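Local coordinates for protein glutamate--tRNA ligase (Elizabethkingia anophelis, PDB 6B1Z) that catalyses the ATP-dependent attachment of glutamate to its tRNA, as a class I aminoacyl-tRNA synthetase, supplying charged tRNA for protein synthesis, at residues Leu48-Thr53 / Pro89-Glu94; Glu63-Glu68 / Pro279-Asn284; Phe171-Asp176 / His239-Glu244; Tyr111-Phe116 / Asn148-Pro153. One frame throughout, in Å; residues are numbered along the deposited sequence.

Interaction 1 of 4, residues Leu48-Thr53 / Pro89-Glu94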
# COMPACT_ATOMS: atom_id res chain seq x y z
N LEU A 48 -16.53 5.98 1.30
CA LEU A 48 -16.11 4.58 1.43
C LEU A 48 -17.35 3.70 1.37
O LEU A 48 -18.25 3.85 2.21
CB LEU A 48 -15.35 4.34 2.74
CG LEU A 48 -15.01 2.87 3.03
CD1 LEU A 48 -13.98 2.32 2.03
CD2 LEU A 48 -14.45 2.76 4.46
N ARG A 49 -17.41 2.82 0.38
CA ARG A 49 -18.51 1.88 0.23
C ARG A 49 -17.94 0.47 0.34
O ARG A 49 -17.03 0.09 -0.41
CB ARG A 49 -19.25 2.08 -1.10
CG ARG A 49 -20.50 1.22 -1.21
CD ARG A 49 -21.35 1.56 -2.43
NE ARG A 49 -20.68 1.17 -3.68
CZ ARG A 49 -20.52 1.96 -4.73
NH1 ARG A 49 -20.99 3.20 -4.74
NH2 ARG A 49 -19.91 1.50 -5.81
N ILE A 50 -18.46 -0.30 1.29
CA ILE A 50 -17.96 -1.64 1.55
C ILE A 50 -18.67 -2.62 0.63
O ILE A 50 -19.91 -2.71 0.60
CB ILE A 50 -18.13 -2.03 3.03
CG1 ILE A 50 -17.30 -1.10 3.91
CG2 ILE A 50 -17.78 -3.51 3.25
CD1 ILE A 50 -15.81 -1.10 3.62
N GLU A 51 -17.89 -3.35 -0.16
CA GLU A 51 -18.42 -4.24 -1.19
C GLU A 51 -18.51 -5.65 -0.62
O GLU A 51 -17.71 -6.53 -0.95
CB GLU A 51 -17.52 -4.18 -2.41
CG GLU A 51 -17.21 -2.78 -2.83
CD GLU A 51 -18.26 -2.22 -3.74
OE1 GLU A 51 -18.43 -2.83 -4.82
OE2 GLU A 51 -18.93 -1.22 -3.36
N ASP A 52 -19.49 -5.84 0.25
CA ASP A 52 -19.60 -7.09 1.01
C ASP A 52 -20.78 -7.95 0.57
O ASP A 52 -21.36 -8.66 1.40
CB ASP A 52 -19.67 -6.80 2.51
CG ASP A 52 -20.91 -5.99 2.91
OD1 ASP A 52 -21.48 -5.31 2.03
OD2 ASP A 52 -21.29 -6.04 4.10
N THR A 53 -21.14 -7.94 -0.72
CA THR A 53 -22.20 -8.84 -1.16
C THR A 53 -21.72 -10.26 -1.44
O THR A 53 -22.55 -11.18 -1.50
CB THR A 53 -22.90 -8.32 -2.42
OG1 THR A 53 -21.94 -8.10 -3.46
CG2 THR A 53 -23.67 -7.04 -2.12
N PRO A 89 -27.42 2.86 3.58
CA PRO A 89 -26.22 2.17 4.09
C PRO A 89 -25.03 2.21 3.15
O PRO A 89 -25.18 2.11 1.93
CB PRO A 89 -26.69 0.72 4.26
CG PRO A 89 -28.20 0.79 4.28
CD PRO A 89 -28.53 1.92 3.34
N TYR A 90 -23.85 2.34 3.73
CA TYR A 90 -22.62 2.30 2.95
C TYR A 90 -22.00 0.91 2.92
O TYR A 90 -20.86 0.76 2.48
CB TYR A 90 -21.61 3.34 3.48
CG TYR A 90 -22.10 4.74 3.19
CD1 TYR A 90 -21.87 5.32 1.95
CD2 TYR A 90 -22.82 5.46 4.15
CE1 TYR A 90 -22.35 6.60 1.66
CE2 TYR A 90 -23.31 6.74 3.87
CZ TYR A 90 -23.05 7.30 2.63
OH TYR A 90 -23.53 8.55 2.33
N ARG A 91 -22.73 -0.12 3.36
CA ARG A 91 -22.38 -1.51 3.10
C ARG A 91 -23.39 -2.10 2.13
O ARG A 91 -24.60 -1.99 2.35
CB ARG A 91 -22.37 -2.36 4.37
CG ARG A 91 -21.44 -1.88 5.45
CD ARG A 91 -21.48 -2.86 6.60
NE ARG A 91 -20.58 -2.47 7.68
CZ ARG A 91 -20.97 -2.28 8.93
NH1 ARG A 91 -22.24 -2.46 9.28
NH2 ARG A 91 -20.08 -1.93 9.87
N GLN A 92 -22.90 -2.72 1.06
CA GLN A 92 -23.81 -3.22 0.03
C GLN A 92 -24.69 -4.36 0.54
O GLN A 92 -25.82 -4.53 0.07
CB GLN A 92 -23.00 -3.63 -1.20
CG GLN A 92 -22.38 -2.42 -1.90
CD GLN A 92 -21.78 -2.74 -3.24
OE1 GLN A 92 -21.01 -3.70 -3.38
NE2 GLN A 92 -22.10 -1.93 -4.23
N SER A 93 -24.20 -5.14 1.53
CA SER A 93 -25.02 -6.21 2.10
C SER A 93 -26.30 -5.68 2.74
O SER A 93 -27.24 -6.46 2.97
CB SER A 93 -24.23 -7.01 3.13
OG SER A 93 -23.87 -6.23 4.26
N GLU A 94 -26.37 -4.38 3.02
CA GLU A 94 -27.49 -3.78 3.72
C GLU A 94 -28.43 -3.02 2.79
O GLU A 94 -29.33 -2.32 3.27
CB GLU A 94 -26.95 -2.86 4.81
CG GLU A 94 -26.19 -3.64 5.88
CD GLU A 94 -25.46 -2.76 6.87
OE1 GLU A 94 -25.59 -1.53 6.75
OE2 GLU A 94 -24.76 -3.30 7.75
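Gln92 lies against Arg49, Glu51 and Thr53 in the tightly packed part of this contact, where it buries 117 Å². CG lies 3.5 Å from Ile50 O and CB against Thr53 CG2; the chain, extended beyond CG, brings the amide beside the Arg49 guanidinium, the two planes 18° apart. Neither Arg49 nor Glu51 bonds to that amide: Gln92 OE1 stands 3.1 Å from Glu51 OE1, acceptor facing acceptor, while Gln92 NE2 is held by Asp217 and Asn214. Arg49 NE instead bridges to Glu51 OE2 at 3.0 Å, and its NH1 to Asp218. Alongside, between the backbones, a single parallel bridge pairs Ile50 with Arg91, through Ile50 N to Tyr90 O (2.9 Å) and Gln92 N to Ile50 O (3.0 Å). Toward solvent lie the partly exposed Asp52, Arg91 and Ser93, which cover less surface and meet mainly through polar atoms. There Asp52 OD1 accepts from Ser93 N, while Ser93 OG donates to Asp52 OD2 (2.6 Å) from above the carboxylate plane. Arg91 carries its charge to Glu94 and Glu63. The pair joins the loop leaving strand 45-48 to the one entering helix 96-106, with strand 13-16, helix 62-73 and helix 210-220 packed around.

Interaction 2 of 4, residues Glu63-Glu68 / Pro279-Asn284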
# COMPACT_ATOMS: atom_id res chain seq x y z
N GLU A 63 -13.07 -4.75 7.05
CA GLU A 63 -13.55 -3.37 7.10
C GLU A 63 -12.75 -2.58 8.12
O GLU A 63 -12.33 -1.44 7.84
CB GLU A 63 -15.04 -3.33 7.43
CG GLU A 63 -15.58 -1.92 7.53
CD GLU A 63 -17.07 -1.90 7.79
OE1 GLU A 63 -17.79 -2.68 7.14
OE2 GLU A 63 -17.51 -1.13 8.68
N GLU A 64 -12.53 -3.16 9.31
CA GLU A 64 -11.72 -2.52 10.33
C GLU A 64 -10.30 -2.27 9.83
O GLU A 64 -9.74 -1.19 10.04
CB GLU A 64 -11.70 -3.38 11.60
CG GLU A 64 -13.05 -3.50 12.30
CD GLU A 64 -13.91 -4.66 11.78
OE1 GLU A 64 -13.82 -5.01 10.59
OE2 GLU A 64 -14.68 -5.22 12.59
N TYR A 65 -9.72 -3.25 9.13
CA TYR A 65 -8.39 -3.06 8.53
C TYR A 65 -8.37 -1.85 7.60
O TYR A 65 -7.44 -1.03 7.64
CB TYR A 65 -7.98 -4.33 7.78
CG TYR A 65 -6.58 -4.30 7.21
CD1 TYR A 65 -6.29 -3.57 6.05
CD2 TYR A 65 -5.56 -5.00 7.83
CE1 TYR A 65 -5.01 -3.53 5.55
CE2 TYR A 65 -4.27 -4.97 7.33
CZ TYR A 65 -4.01 -4.24 6.19
OH TYR A 65 -2.73 -4.21 5.68
N ILE A 66 -9.36 -1.75 6.71
CA ILE A 66 -9.41 -0.64 5.77
C ILE A 66 -9.47 0.69 6.50
O ILE A 66 -8.72 1.62 6.19
CB ILE A 66 -10.62 -0.81 4.83
CG1 ILE A 66 -10.40 -2.02 3.92
CG2 ILE A 66 -10.85 0.47 4.03
CD1 ILE A 66 -11.72 -2.60 3.37
N MET A 67 -10.38 0.81 7.49
CA MET A 67 -10.49 2.06 8.23
C MET A 67 -9.19 2.39 8.96
O MET A 67 -8.74 3.54 8.94
CB MET A 67 -11.67 1.99 9.20
CG MET A 67 -13.04 2.13 8.53
SD MET A 67 -13.21 3.66 7.60
CE MET A 67 -13.07 4.89 8.91
N GLU A 68 -8.56 1.38 9.59
CA GLU A 68 -7.31 1.63 10.31
C GLU A 68 -6.21 2.08 9.36
O GLU A 68 -5.42 2.96 9.70
CB GLU A 68 -6.89 0.38 11.08
CG GLU A 68 -5.67 0.59 11.98
CD GLU A 68 -5.32 -0.63 12.82
OE1 GLU A 68 -6.16 -1.56 12.93
OE2 GLU A 68 -4.20 -0.67 13.38
N PRO A 279 7.58 -5.05 2.34
CA PRO A 279 6.20 -5.41 2.67
C PRO A 279 5.27 -5.15 1.50
O PRO A 279 5.60 -4.43 0.55
CB PRO A 279 5.87 -4.52 3.87
CG PRO A 279 6.80 -3.37 3.78
CD PRO A 279 8.03 -3.83 3.05
N VAL A 280 4.11 -5.77 1.57
CA VAL A 280 3.11 -5.60 0.52
C VAL A 280 1.80 -5.01 1.03
O VAL A 280 1.01 -4.51 0.21
CB VAL A 280 2.85 -6.93 -0.21
CG1 VAL A 280 4.08 -7.33 -1.02
CG2 VAL A 280 2.46 -8.02 0.77
N PHE A 281 1.56 -5.00 2.34
CA PHE A 281 0.34 -4.43 2.90
C PHE A 281 0.68 -3.25 3.80
O PHE A 281 1.76 -3.24 4.41
CB PHE A 281 -0.42 -5.49 3.70
CG PHE A 281 -0.61 -6.79 2.95
CD1 PHE A 281 -1.11 -6.79 1.66
CD2 PHE A 281 -0.28 -8.00 3.55
CE1 PHE A 281 -1.29 -7.99 0.97
CE2 PHE A 281 -0.46 -9.20 2.87
CZ PHE A 281 -0.96 -9.19 1.58
N PRO A 282 -0.19 -2.24 3.92
CA PRO A 282 0.14 -1.11 4.81
C PRO A 282 0.28 -1.51 6.27
O PRO A 282 1.15 -0.97 6.97
CB PRO A 282 -1.02 -0.12 4.58
CG PRO A 282 -2.16 -0.99 4.07
CD PRO A 282 -1.49 -2.05 3.23
N LEU A 283 -0.55 -2.44 6.74
CA LEU A 283 -0.58 -2.87 8.13
C LEU A 283 -0.42 -4.38 8.20
O LEU A 283 -0.70 -5.10 7.23
CB LEU A 283 -1.90 -2.47 8.82
CG LEU A 283 -2.49 -1.10 8.52
CD1 LEU A 283 -3.85 -0.95 9.21
CD2 LEU A 283 -1.56 -0.00 8.97
N ASN A 284 0.00 -4.86 9.37
CA ASN A 284 0.05 -6.29 9.65
C ASN A 284 -1.24 -6.98 9.23
O ASN A 284 -2.34 -6.50 9.55
CB ASN A 284 0.28 -6.53 11.14
CG ASN A 284 1.73 -6.54 11.53
OD1 ASN A 284 2.59 -6.05 10.80
ND2 ASN A 284 2.02 -7.10 12.69
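Tyr65 reaches out from helix 62-73 to the loop 279-284 and buries 106 Å² there, against 80 Å² for Leu283 and 28 Å² for Glu68. CG is anti to the backbone N (chi1 -175°), and the far end of the ring carries its hydroxyl in among backbone atoms of the loop. Tyr65 OH donates to Leu283 O at 2.7 Å, meeting the oxygen well off the carbonyl axis, with a C=O...donor angle of 115° and a tilt of 29° from the carbonyl plane. The same hydroxyl lies 3.3 Å from Phe281 CB and close to Pro282 CD. At the ring edge, CE2 is 3.3 Å from Asn284 O, nearly in the ring plane. Leu283 runs past the ring in the opposite direction: its CB lies 3.8 Å from Tyr65 CE2, and CD1 sits over one face. This CD1 also touches the methylene chain of Glu68, 3.7 Å from its CG. The Glu68 chain is extended, and its carboxylate continues to a salt bridge with Arg298. Ala69 and Trp72 of the same helix cover more of Leu283. The loop follows helix 270-276, which begins just after the KLSKR form of the class I KMSKS signature, and Phe281 meets His25 of the HIGH-type signature edge-to-face. The chemistry is that of a largely apolar contact to which the Tyr65 hydroxyl adds a directional bond: the phenol of the buried tyrosine donates a hydrogen bond to a main-chain carbonyl, while the charge of Glu68 stays at the exposed border and is paired beyond the contact.

Interaction 3 of 4, residues Phe171-Asp176 / His239-Glu244. With EDO (1,2-ethanediol), chain V.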
# COMPACT_ATOMS: atom_id res chain seq x y z
N PHE A 171 -27.17 -10.13 -18.10
CA PHE A 171 -27.25 -9.06 -19.08
C PHE A 171 -27.32 -9.66 -20.48
O PHE A 171 -26.61 -10.61 -20.78
CB PHE A 171 -26.01 -8.16 -18.96
CG PHE A 171 -26.04 -6.98 -19.87
CD1 PHE A 171 -26.76 -5.84 -19.53
CD2 PHE A 171 -25.33 -6.99 -21.07
CE1 PHE A 171 -26.77 -4.73 -20.37
CE2 PHE A 171 -25.34 -5.88 -21.91
CZ PHE A 171 -26.07 -4.77 -21.58
N LYS A 172 -28.18 -9.09 -21.34
CA LYS A 172 -28.29 -9.55 -22.73
C LYS A 172 -27.39 -8.69 -23.62
O LYS A 172 -27.78 -7.59 -24.05
CB LYS A 172 -29.74 -9.51 -23.19
CG LYS A 172 -29.97 -10.15 -24.56
CD LYS A 172 -31.45 -10.05 -24.92
CE LYS A 172 -31.73 -10.66 -26.27
NZ LYS A 172 -31.31 -9.76 -27.37
N MET A 173 -26.20 -9.19 -23.92
CA MET A 173 -25.26 -8.42 -24.73
C MET A 173 -25.86 -8.17 -26.11
O MET A 173 -26.30 -9.13 -26.77
CB MET A 173 -23.92 -9.13 -24.90
CG MET A 173 -22.85 -8.64 -23.99
SD MET A 173 -22.43 -6.91 -24.26
CE MET A 173 -21.74 -6.63 -22.62
N PRO A 174 -25.89 -6.92 -26.58
CA PRO A 174 -26.36 -6.63 -27.94
C PRO A 174 -25.57 -7.39 -29.00
O PRO A 174 -24.39 -7.70 -28.82
CB PRO A 174 -26.15 -5.12 -28.08
CG PRO A 174 -26.18 -4.59 -26.67
CD PRO A 174 -25.61 -5.70 -25.80
N LEU A 175 -26.24 -7.67 -30.12
CA LEU A 175 -25.60 -8.23 -31.30
C LEU A 175 -24.80 -7.17 -32.05
O LEU A 175 -25.35 -6.15 -32.48
CB LEU A 175 -26.67 -8.85 -32.21
CG LEU A 175 -26.17 -9.40 -33.57
CD1 LEU A 175 -25.13 -10.48 -33.35
CD2 LEU A 175 -27.32 -9.92 -34.41
N ASP A 176 -23.49 -7.41 -32.22
CA ASP A 176 -22.65 -6.67 -33.17
C ASP A 176 -22.84 -5.16 -33.06
O ASP A 176 -23.16 -4.46 -34.02
CB ASP A 176 -22.94 -7.16 -34.60
CG ASP A 176 -21.96 -6.62 -35.63
OD1 ASP A 176 -20.89 -6.11 -35.24
OD2 ASP A 176 -22.27 -6.69 -36.85
N HIS A 239 -20.53 -1.79 -18.09
CA HIS A 239 -21.04 -0.82 -17.13
C HIS A 239 -21.75 0.33 -17.83
O HIS A 239 -22.82 0.75 -17.40
CB HIS A 239 -19.90 -0.33 -16.26
CG HIS A 239 -19.27 -1.43 -15.47
ND1 HIS A 239 -17.98 -1.37 -14.97
CD2 HIS A 239 -19.75 -2.65 -15.13
CE1 HIS A 239 -17.71 -2.50 -14.33
NE2 HIS A 239 -18.77 -3.28 -14.40
N VAL A 240 -21.16 0.83 -18.92
CA VAL A 240 -21.80 1.90 -19.68
C VAL A 240 -23.13 1.43 -20.25
O VAL A 240 -24.13 2.15 -20.20
CB VAL A 240 -20.83 2.41 -20.78
CG1 VAL A 240 -21.55 3.27 -21.81
CG2 VAL A 240 -19.69 3.18 -20.12
N LEU A 241 -23.20 0.17 -20.71
CA LEU A 241 -24.46 -0.37 -21.22
C LEU A 241 -25.49 -0.53 -20.11
O LEU A 241 -26.70 -0.39 -20.36
CB LEU A 241 -24.21 -1.71 -21.92
CG LEU A 241 -23.59 -1.59 -23.31
CD1 LEU A 241 -23.06 -2.97 -23.73
CD2 LEU A 241 -24.64 -1.08 -24.30
N LEU A 242 -25.05 -0.83 -18.87
CA LEU A 242 -26.01 -0.92 -17.78
C LEU A 242 -26.63 0.43 -17.46
O LEU A 242 -27.84 0.51 -17.21
CB LEU A 242 -25.33 -1.51 -16.53
CG LEU A 242 -25.08 -3.02 -16.64
CD1 LEU A 242 -24.18 -3.47 -15.48
CD2 LEU A 242 -26.38 -3.85 -16.65
N TYR A 243 -25.83 1.51 -17.47
CA TYR A 243 -26.42 2.83 -17.26
C TYR A 243 -27.44 3.13 -18.34
O TYR A 243 -28.54 3.60 -18.05
CB TYR A 243 -25.35 3.93 -17.22
CG TYR A 243 -24.56 3.96 -15.93
CD1 TYR A 243 -25.09 4.53 -14.79
CD2 TYR A 243 -23.29 3.42 -15.87
CE1 TYR A 243 -24.38 4.54 -13.61
CE2 TYR A 243 -22.56 3.42 -14.69
CZ TYR A 243 -23.12 3.99 -13.56
OH TYR A 243 -22.41 4.02 -12.39
N GLU A 244 -27.12 2.79 -19.59
CA GLU A 244 -28.08 2.97 -20.68
C GLU A 244 -29.35 2.16 -20.43
O GLU A 244 -30.47 2.67 -20.61
CB GLU A 244 -27.44 2.57 -22.00
CG GLU A 244 -28.37 2.70 -23.20
CD GLU A 244 -27.72 2.26 -24.49
OE1 GLU A 244 -26.49 2.40 -24.63
OE2 GLU A 244 -28.44 1.77 -25.38
C1 EDO V . -19.29 0.64 -11.61
O1 EDO V . -19.35 -0.67 -12.19
C2 EDO V . -19.43 1.68 -12.71
O2 EDO V . -20.04 2.86 -12.18
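Phe171 and Leu241 cross at about a right angle, the phenylalanine CZ ending 3.6 Å from Leu241 CB. Phe171 points its side chain at helix 236-246, with CG anti to the backbone N (chi1 -176°). Its CD1 reaches 3.5 Å from Leu242 CD2, so the ring lies against two successive leucines, and Leu242 runs past it in the opposite direction. Leu241 extends further into the 171-176 loop: its CD1 is 4.0 Å from Met173 SD and equally close to Met173 CE. In the methionine chi1 is an unusual -100°, and the bend at chi2 (-62°) puts SD beside the leucine. Pro174 CD meets the same Leu241 methyl at 4.3 Å. Phe171 ends the middle strand of the three-stranded antiparallel sheet 112-115, 168-171 and 200-202, which probably belongs to the acceptor-binding insertion of the class I catalytic domain; the helix is packed against its end. No hydrogen bond crosses between the two segments. Away from these leucines, His239 and Tyr243 of the helix line a 1,2-ethanediol molecule, probably from the crystallisation liquor. Its O1 sits 3.1 Å above the centre of the His239 ring, whose nitrogens are hydrogen-bonded to Arg228 and His211. Its O2 accepts from Tyr243 OH at 2.6 Å, in the plane of the phenol ring, and the diol also hydrogen-bonds to Asp218.

Interaction 4 of 4, residues Tyr111-Phe116 / Asn148-Pro153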
# COMPACT_ATOMS: atom_id res chain seq x y z
N TYR A 111 -32.58 -5.73 -21.93
CA TYR A 111 -31.18 -5.88 -21.60
C TYR A 111 -30.92 -6.94 -20.54
O TYR A 111 -29.76 -7.11 -20.14
CB TYR A 111 -30.59 -4.54 -21.12
CG TYR A 111 -30.35 -3.53 -22.21
CD1 TYR A 111 -31.24 -2.49 -22.42
CD2 TYR A 111 -29.21 -3.61 -23.01
CE1 TYR A 111 -31.00 -1.54 -23.41
CE2 TYR A 111 -28.97 -2.67 -24.00
CZ TYR A 111 -29.87 -1.63 -24.19
OH TYR A 111 -29.64 -0.70 -25.17
N ALA A 112 -31.95 -7.65 -20.08
CA ALA A 112 -31.79 -8.67 -19.06
C ALA A 112 -32.69 -9.86 -19.34
O ALA A 112 -33.77 -9.73 -19.93
CB ALA A 112 -32.09 -8.11 -17.65
N TYR A 113 -32.24 -11.04 -18.89
CA TYR A 113 -33.02 -12.25 -19.06
C TYR A 113 -32.71 -13.21 -17.91
O TYR A 113 -31.75 -13.02 -17.16
CB TYR A 113 -32.77 -12.88 -20.44
CG TYR A 113 -31.38 -13.44 -20.71
CD1 TYR A 113 -31.11 -14.79 -20.48
CD2 TYR A 113 -30.37 -12.65 -21.25
CE1 TYR A 113 -29.87 -15.32 -20.76
CE2 TYR A 113 -29.10 -13.20 -21.54
CZ TYR A 113 -28.87 -14.54 -21.29
OH TYR A 113 -27.65 -15.09 -21.57
N LEU A 114 -33.54 -14.24 -17.78
CA LEU A 114 -33.41 -15.23 -16.71
C LEU A 114 -32.66 -16.45 -17.21
O LEU A 114 -32.89 -16.92 -18.33
CB LEU A 114 -34.78 -15.65 -16.19
CG LEU A 114 -35.83 -14.55 -15.95
CD1 LEU A 114 -37.12 -15.16 -15.42
CD2 LEU A 114 -35.29 -13.49 -15.02
N ALA A 115 -31.76 -16.99 -16.38
CA ALA A 115 -30.97 -18.15 -16.78
C ALA A 115 -31.01 -19.20 -15.68
O ALA A 115 -30.81 -18.88 -14.51
CB ALA A 115 -29.52 -17.76 -17.11
N PHE A 116 -31.27 -20.45 -16.08
CA PHE A 116 -31.55 -21.54 -15.16
C PHE A 116 -30.43 -22.57 -15.10
O PHE A 116 -30.58 -23.59 -14.41
CB PHE A 116 -32.86 -22.23 -15.54
CG PHE A 116 -34.07 -21.33 -15.50
CD1 PHE A 116 -34.53 -20.71 -16.66
CD2 PHE A 116 -34.74 -21.10 -14.32
CE1 PHE A 116 -35.63 -19.87 -16.62
CE2 PHE A 116 -35.86 -20.27 -14.27
CZ PHE A 116 -36.30 -19.65 -15.43
N ASN A 148 -32.35 -20.79 -20.62
CA ASN A 148 -32.63 -19.43 -20.18
C ASN A 148 -33.93 -18.97 -20.84
O ASN A 148 -34.51 -19.68 -21.66
CB ASN A 148 -31.44 -18.52 -20.50
CG ASN A 148 -31.08 -18.55 -21.96
OD1 ASN A 148 -31.88 -18.14 -22.80
ND2 ASN A 148 -29.90 -19.05 -22.29
N SER A 149 -34.38 -17.76 -20.48
CA SER A 149 -35.66 -17.28 -20.98
C SER A 149 -35.61 -16.83 -22.44
O SER A 149 -36.66 -16.50 -23.00
CB SER A 149 -36.22 -16.16 -20.09
OG SER A 149 -35.33 -15.07 -19.99
N ILE A 150 -34.43 -16.79 -23.05
CA ILE A 150 -34.34 -16.56 -24.48
C ILE A 150 -34.44 -17.87 -25.25
O ILE A 150 -35.13 -17.94 -26.28
CB ILE A 150 -33.04 -15.81 -24.82
CG1 ILE A 150 -33.10 -14.38 -24.26
CG2 ILE A 150 -32.79 -15.80 -26.33
CD1 ILE A 150 -31.78 -13.67 -24.27
N SER A 151 -33.79 -18.93 -24.77
CA SER A 151 -33.72 -20.21 -25.47
C SER A 151 -34.92 -21.11 -25.21
O SER A 151 -35.26 -21.95 -26.06
CB SER A 151 -32.45 -20.96 -25.07
OG SER A 151 -32.55 -21.42 -23.73
N LEU A 152 -35.54 -20.99 -24.07
CA LEU A 152 -36.58 -21.93 -23.70
C LEU A 152 -37.96 -21.37 -24.04
O LEU A 152 -38.18 -20.16 -23.94
CB LEU A 152 -36.53 -22.25 -22.20
CG LEU A 152 -35.23 -22.89 -21.72
CD1 LEU A 152 -35.28 -23.08 -20.21
CD2 LEU A 152 -34.99 -24.23 -22.44
N PRO A 153 -38.88 -22.25 -24.45
CA PRO A 153 -40.25 -21.81 -24.72
C PRO A 153 -40.85 -21.10 -23.51
O PRO A 153 -40.58 -21.44 -22.36
CB PRO A 153 -40.99 -23.12 -25.02
CG PRO A 153 -39.92 -24.05 -25.51
CD PRO A 153 -38.67 -23.67 -24.75
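Tyr113 presents one ring face to CD1 of Ile150, 3.7 Å from the ring centroid and 20° off its normal, a CH-pi contact that holds for one of two deposited isoleucine conformers and is tentative to that extent. The ring edge meets Asn148, whose CB is 3.6 Å from Tyr113 CE1, with ring and amide planes 66° apart. The Tyr113 hydroxyl is hydrogen-bonded to Asp198. Ser149 holds the neighbouring residue twice: Leu114 N donates to Ser149 OG at 3.0 Å, and Ser149 N donates to Leu114 O at 2.7 Å. Ser149 OG thus stands in for the carbonyl that a strand partner would offer Leu114 N. Asn148 is fixed by its own turn. Its OD1 accepts from Ile150 N in the amide plane, on a lone pair, and from Ser151 N, while ND2 bonds to Arg143 O and Tyr138 OH. Farther along, Phe116 CD1 touches Leu152 CD1 at 4.3 Å, and helix 154-162 packs against both residues. Segment 148-153 adds a single bridge, Ala115 with Asn148, to an outermost strand of the antiparallel sheet, and an Asx turn at Asn148 then bends the chain away toward Pro153, the N-cap of helix 154-162.

Overall arrangement
From the N terminus, segment 48-53 pairs with 89-94 and closes a loop holding helix 62-73. Interaction 2 opens inside that loop, at 63-68, and closes only at 279-284, so interactions 1 and 2 cross; they touch through the Arg91-Glu63 salt bridge and Leu48 on Met67. Interaction 4 (111-116 with 148-153) closes a shorter loop, and interaction 3 (171-176 with 239-244) follows it in series; both are nested within interaction 2. These two meet where Lys172 and Glu244 approach Tyr111, linking the three-stranded sheet to helix 236-246. Interactions 2 and 4, with centres about 42 Å apart, mark the far ends of the set, all in the catalytic domain of the class I synthetase.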